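Local coordinates for protein phosphoglycolate phosphatase (Thermoplasma acidophilum, PDB 1KYT) that catalyses the magnesium-dependent dephosphorylation of 2-phosphoglycolate to glycolate and, less efficiently, releases phosphate from inorganic pyrophosphate, at residues A[88-93]-A[113-118]; A[188-193]-A[204-209]. The protein carries 1 engineered substitution. One frame throughout, in Å; residues are numbered along the deposited sequence.

Overall arrangement
Contact 1 joins helix 87-96 to strand 115-117, an edge of the three-stranded antiparallel sheet, whereas contact 2 pairs the last two strands of the large mixed sheet carrying the nucleophile Asp11. They follow each other along the chain on opposite sides of its centre, their centres 32 Å and nearest atoms about 22 Å apart. Both border magnesium-binding residues: the side chain of Ser114 is about 7 Å from that of Gly46, and that of Cys193 about 6 Å from Asp177 and about 8 Å from Asp181. A bound calcium ion lies about 5 Å from the Asp206 side chain. The topology is consistent with contact 1 in the cap and contact 2 in the core of a HAD-type hydrolase.

Contact 1 (A[88-93]-A[113-118]); sequences GTNKFL and ASTGFD
Thr89 and Thr115 mark the closest backbone approach, with their CA atoms 5.8 Å apart. Segment 88-93 is helical throughout, and its axis comes within 8.6 Å of that of strand 115-117, the two running in broadly the same direction at 31°. Both threonines and Leu93 direct their CB atoms into the interface.

Thr115 carries most of the contact because its two branches work separately. With chi1 at -46°, CG2 stands anti to the backbone N while OG1 lies beside that N, a rotation that sends the hydroxyl to Asn90 and Thr89 and the methyl to Leu93. Thr115 OG1 donates to Asn90 OD1 over 2.8 Å, arriving from above the amide plane, 45° out of it. Thr115 OG1 also lies 2.7 Å from Thr89 OG1, the two side chains lying alongside and pointing opposite ways; Thr89 OG1 has a hydrogen bond with the carbonyl of Asn86. On the methyl side, Thr115 CG2 meets Leu93 CD2 at 3.5 Å, a close methyl-to-methyl contact. Replacing Thr115 with an alanine removes both branches, which would probably leave Asn90 OD1 without its hydroxyl donor and open a gap beside Leu93 CD2.

Asn90 OD1 is gripped a second time by a water, which donates to it over 2.7 Å and to Ser114 O over the same distance, tying the helix to the backbone just ahead of Thr115. The Ser114 hydroxyl is instead hydrogen-bonded with Glu68.

Behind this polar cluster, Thr89 and Phe92 pack on Leu147 of strand 144-149, the central strand, to which Thr115 is also joined by backbone hydrogen bonds. A helix laid on one face of a small antiparallel sheet in this way is consistent with the alpha/beta cap domain of HAD phosphatases.

Contact 2 (A[188-193]-A[204-209]); sequences PVRKAC and VSDFVS
Asp206 holds CG anti to its own carbonyl carbon (chi1 -70°), which turns the carboxylate back onto strand 190-193, where Asp206 OD2 accepts from Lys191 N over 3.0 Å through its anti lone pair. In Cys193 the sulfur sits between the backbone N and the carbonyl carbon (chi1 64°), and this places Cys193 SG 3.8 Å from Val208 CG2 and beside Ser205. The Lys191 chain bends back on itself: Lys191 CD passes 3.3 Å from Val204 O, and NZ bonds to Val189 O and, outside the pair, to the carbonyl of Phe185.

OD2 of Asp206 also takes a bond from a water that donates to Val189 O as well. Arg190 lays its CD 3.1 Å from Asp206 OD2; the edge of its guanidinium, nearly perpendicular to the carboxylate, faces the same oxygen but at longer range, NE making its salt bridge with Asp170.

Strands 190-193 and 207-208 are the two ends of a beta-alpha-beta crossover through helix 199-204, and they run parallel at the margin of the HAD core sheet. Lys191 O accepts twice, from Asp206 N at 2.8 Å and Phe207 N at 3.2 Å, the latter in the carbonyl plane and the former above it. The ladder then continues from Cys193 N to Phe207 O (3.1 Å) and from Ser209 N to Cys193 O (2.9 Å). Ala192 and Phe207 share the face covered by helix 215-223, where the Phe207 ring stacks on His223, while Cys193 and Val208 face helix 199-204.

Contact 1 (A[88-93]-A[113-118])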
loop_
_atom_site.group_PDB
_atom_site.type_symbol
_atom_site.label_atom_id
_atom_site.label_comp_id
_atom_site.label_asym_id
_atom_site.label_seq_id
_atom_site.Cartn_x
_atom_site.Cartn_y
_atom_site.Cartn_z
ATOM N N GLY A 88 -8.416 20.600 -1.384
ATOM C CA GLY A 88 -9.150 20.054 -0.247
ATOM C C GLY A 88 -8.357 20.055 1.047
ATOM O O GLY A 88 -8.849 20.448 2.102
ATOM N N THR A 89 -7.112 19.598 0.990
ATOM C CA THR A 89 -6.323 19.606 2.201
ATOM C C THR A 89 -6.160 21.049 2.707
ATOM O O THR A 89 -6.245 21.290 3.900
ATOM C CB THR A 89 -4.956 18.960 1.975
ATOM O OG1 THR A 89 -4.315 19.567 0.841
ATOM C CG2 THR A 89 -5.117 17.468 1.749
ATOM N N ASN A 90 -5.964 22.009 1.801
ATOM C CA ASN A 90 -5.815 23.396 2.229
ATOM C C ASN A 90 -7.067 23.900 2.933
ATOM O O ASN A 90 -6.978 24.635 3.914
ATOM C CB ASN A 90 -5.465 24.325 1.044
ATOM C CG ASN A 90 -3.967 24.337 0.718
ATOM O OD1 ASN A 90 -3.141 23.883 1.502
ATOM N ND2 ASN A 90 -3.620 24.873 -0.446
ATOM N N LYS A 91 -8.230 23.487 2.446
ATOM C CA LYS A 91 -9.504 23.895 3.032
ATOM C C LYS A 91 -9.693 23.275 4.416
ATOM O O LYS A 91 -10.262 23.894 5.319
ATOM C CB LYS A 91 -10.668 23.476 2.133
ATOM C CG LYS A 91 -12.036 23.659 2.789
ATOM C CD LYS A 91 -13.169 23.170 1.900
ATOM C CE LYS A 91 -14.518 23.311 2.599
ATOM N NZ LYS A 91 -14.775 24.710 3.044
ATOM N N PHE A 92 -9.229 22.042 4.569
ATOM C CA PHE A 92 -9.338 21.347 5.842
ATOM C C PHE A 92 -8.507 22.105 6.866
ATOM O O PHE A 92 -8.927 22.296 8.001
ATOM C CB PHE A 92 -8.819 19.913 5.705
ATOM C CG PHE A 92 -8.938 19.094 6.967
ATOM C CD1 PHE A 92 -10.130 18.457 7.292
ATOM C CD2 PHE A 92 -7.851 18.951 7.821
ATOM C CE1 PHE A 92 -10.233 17.681 8.454
ATOM C CE2 PHE A 92 -7.942 18.176 8.986
ATOM C CZ PHE A 92 -9.134 17.542 9.300
ATOM N N LEU A 93 -7.313 22.528 6.467
ATOM C CA LEU A 93 -6.453 23.270 7.385
ATOM C C LEU A 93 -7.100 24.595 7.795
ATOM O O LEU A 93 -7.116 24.949 8.976
ATOM C CB LEU A 93 -5.072 23.521 6.759
ATOM C CG LEU A 93 -4.145 24.486 7.509
ATOM C CD1 LEU A 93 -4.045 24.081 8.975
ATOM C CD2 LEU A 93 -2.763 24.490 6.857
ATOM N N ALA A 113 0.333 19.677 -3.934
ATOM C CA ALA A 113 -0.460 18.454 -3.851
ATOM C C ALA A 113 -0.874 17.964 -2.468
ATOM O O ALA A 113 -1.486 16.892 -2.350
ATOM C CB ALA A 113 0.273 17.347 -4.576
ATOM N N SER A 114 -0.572 18.743 -1.438
ATOM C CA SER A 114 -0.899 18.365 -0.058
ATOM C C SER A 114 -0.682 19.577 0.821
ATOM O O SER A 114 -0.311 20.637 0.314
ATOM C CB SER A 114 0.042 17.266 0.401
ATOM O OG SER A 114 1.361 17.786 0.412
ATOM N N THR A 115 -0.872 19.412 2.134
ATOM C CA THR A 115 -0.704 20.509 3.090
ATOM C C THR A 115 0.092 20.120 4.332
ATOM O O THR A 115 -0.247 19.161 5.039
ATOM C CB THR A 115 -2.065 21.054 3.541
ATOM O OG1 THR A 115 -2.895 21.227 2.398
ATOM C CG2 THR A 115 -1.928 22.414 4.208
ATOM N N GLY A 116 1.164 20.862 4.578
ATOM C CA GLY A 116 2.000 20.621 5.738
ATOM C C GLY A 116 1.475 21.416 6.920
ATOM O O GLY A 116 0.792 22.422 6.737
ATOM N N PHE A 117 1.767 20.979 8.137
ATOM C CA PHE A 117 1.266 21.718 9.284
ATOM C C PHE A 117 1.933 21.384 10.604
ATOM O O PHE A 117 2.606 20.365 10.730
ATOM C CB PHE A 117 -0.259 21.499 9.433
ATOM C CG PHE A 117 -0.651 20.075 9.814
ATOM C CD1 PHE A 117 -0.725 19.074 8.848
ATOM C CD2 PHE A 117 -0.943 19.747 11.139
ATOM C CE1 PHE A 117 -1.084 17.773 9.192
ATOM C CE2 PHE A 117 -1.303 18.458 11.496
ATOM C CZ PHE A 117 -1.376 17.463 10.524
ATOM N N ASP A 118 1.774 22.290 11.565
ATOM C CA ASP A 118 2.255 22.088 12.930
ATOM C C ASP A 118 0.979 21.923 13.749
ATOM O O ASP A 118 -0.064 22.514 13.421
ATOM C CB ASP A 118 3.007 23.302 13.487
ATOM C CG ASP A 118 4.288 23.589 12.754
ATOM O OD1 ASP A 118 4.895 22.634 12.242
ATOM O OD2 ASP A 118 4.694 24.779 12.719
HETATM O O HOH W 1 -0.720 23.290 0.581
#

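Contact 2 (A[188-193]-A[204-209])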
loop_
_atom_site.group_PDB
_atom_site.type_symbol
_atom_site.label_atom_id
_atom_site.label_comp_id
_atom_site.label_asym_id
_atom_site.label_seq_id
_atom_site.Cartn_x
_atom_site.Cartn_y
_atom_site.Cartn_z
ATOM N N PRO A 188 7.081 -5.626 -3.204
ATOM C CA PRO A 188 8.010 -6.729 -3.473
ATOM C C PRO A 188 9.403 -6.299 -3.909
ATOM O O PRO A 188 10.098 -7.031 -4.614
ATOM C CB PRO A 188 7.294 -7.534 -4.569
ATOM C CG PRO A 188 5.874 -7.026 -4.536
ATOM C CD PRO A 188 6.045 -5.580 -4.238
ATOM N N VAL A 189 9.812 -5.116 -3.465
ATOM C CA VAL A 189 11.111 -4.571 -3.808
ATOM C C VAL A 189 12.197 -5.074 -2.867
ATOM O O VAL A 189 11.912 -5.783 -1.898
ATOM C CB VAL A 189 11.078 -3.047 -3.716
ATOM C CG1 VAL A 189 10.104 -2.485 -4.726
ATOM C CG2 VAL A 189 10.647 -2.637 -2.292
ATOM N N ARG A 190 13.443 -4.709 -3.161
ATOM C CA ARG A 190 14.561 -5.073 -2.299
ATOM C C ARG A 190 14.558 -3.977 -1.230
ATOM O O ARG A 190 14.226 -2.825 -1.518
ATOM C CB ARG A 190 15.884 -5.060 -3.061
ATOM C CG ARG A 190 16.971 -5.883 -2.387
ATOM C CD ARG A 190 16.681 -7.377 -2.513
ATOM N NE ARG A 190 16.712 -7.821 -3.907
ATOM C CZ ARG A 190 17.824 -7.959 -4.622
ATOM N NH1 ARG A 190 18.998 -7.696 -4.077
ATOM N NH2 ARG A 190 17.764 -8.338 -5.892
ATOM N N LYS A 191 14.939 -4.336 -0.007
ATOM C CA LYS A 191 14.902 -3.401 1.113
ATOM C C LYS A 191 16.152 -3.345 1.971
ATOM O O LYS A 191 16.769 -4.377 2.254
ATOM C CB LYS A 191 13.730 -3.777 2.019
ATOM C CG LYS A 191 12.380 -3.789 1.341
ATOM C CD LYS A 191 11.356 -4.458 2.239
ATOM C CE LYS A 191 10.787 -5.690 1.600
ATOM N NZ LYS A 191 9.897 -5.316 0.479
ATOM N N ALA A 192 16.494 -2.142 2.417
ATOM C CA ALA A 192 17.642 -1.937 3.289
ATOM C C ALA A 192 17.292 -0.799 4.227
ATOM O O ALA A 192 16.525 0.099 3.862
ATOM C CB ALA A 192 18.885 -1.598 2.484
ATOM N N CYS A 193 17.835 -0.846 5.437
ATOM C CA CYS A 193 17.566 0.186 6.433
ATOM C C CYS A 193 18.770 0.439 7.342
ATOM O O CYS A 193 19.722 -0.336 7.353
ATOM C CB CYS A 193 16.361 -0.222 7.278
ATOM S SG CYS A 193 16.630 -1.704 8.254
ATOM N N VAL A 204 11.458 -6.691 7.922
ATOM C CA VAL A 204 11.209 -7.019 6.519
ATOM C C VAL A 204 12.344 -6.601 5.566
ATOM O O VAL A 204 12.261 -6.833 4.362
ATOM C CB VAL A 204 9.875 -6.380 6.031
ATOM C CG1 VAL A 204 8.717 -6.899 6.872
ATOM C CG2 VAL A 204 9.944 -4.866 6.125
ATOM N N SER A 205 13.411 -6.009 6.096
ATOM C CA SER A 205 14.533 -5.566 5.262
ATOM C C SER A 205 15.447 -6.722 4.871
ATOM O O SER A 205 15.590 -7.677 5.632
ATOM C CB SER A 205 15.364 -4.498 6.002
ATOM O OG SER A 205 14.622 -3.301 6.226
ATOM N N ASP A 206 16.047 -6.633 3.684
ATOM C CA ASP A 206 16.982 -7.650 3.190
ATOM C C ASP A 206 18.348 -7.397 3.789
ATOM O O ASP A 206 19.163 -8.294 3.876
ATOM C CB ASP A 206 17.119 -7.605 1.668
ATOM C CG ASP A 206 15.878 -8.086 0.962
ATOM O OD1 ASP A 206 15.533 -9.275 1.120
ATOM O OD2 ASP A 206 15.238 -7.279 0.260
ATOM N N PHE A 207 18.600 -6.154 4.174
ATOM C CA PHE A 207 19.874 -5.802 4.773
ATOM C C PHE A 207 19.666 -4.693 5.803
ATOM O O PHE A 207 19.054 -3.661 5.524
ATOM C CB PHE A 207 20.877 -5.345 3.691
ATOM C CG PHE A 207 22.253 -5.005 4.232
ATOM C CD1 PHE A 207 23.090 -5.996 4.717
ATOM C CD2 PHE A 207 22.689 -3.687 4.285
ATOM C CE1 PHE A 207 24.345 -5.685 5.254
ATOM C CE2 PHE A 207 23.935 -3.362 4.817
ATOM C CZ PHE A 207 24.771 -4.363 5.307
ATOM N N VAL A 208 20.167 -4.934 7.001
ATOM C CA VAL A 208 20.097 -3.971 8.095
ATOM C C VAL A 208 21.537 -3.544 8.331
ATOM O O VAL A 208 22.401 -4.355 8.686
ATOM C CB VAL A 208 19.534 -4.604 9.380
ATOM C CG1 VAL A 208 19.598 -3.581 10.519
ATOM C CG2 VAL A 208 18.098 -5.058 9.151
ATOM N N SER A 209 21.779 -2.264 8.109
ATOM C CA SER A 209 23.088 -1.657 8.243
ATOM C C SER A 209 23.527 -1.522 9.699
ATOM O O SER A 209 22.695 -1.499 10.622
ATOM C CB SER A 209 23.049 -0.267 7.595
ATOM O OG SER A 209 24.321 0.352 7.561
HETATM O O HOH W 2 12.737 -7.978 -0.338
#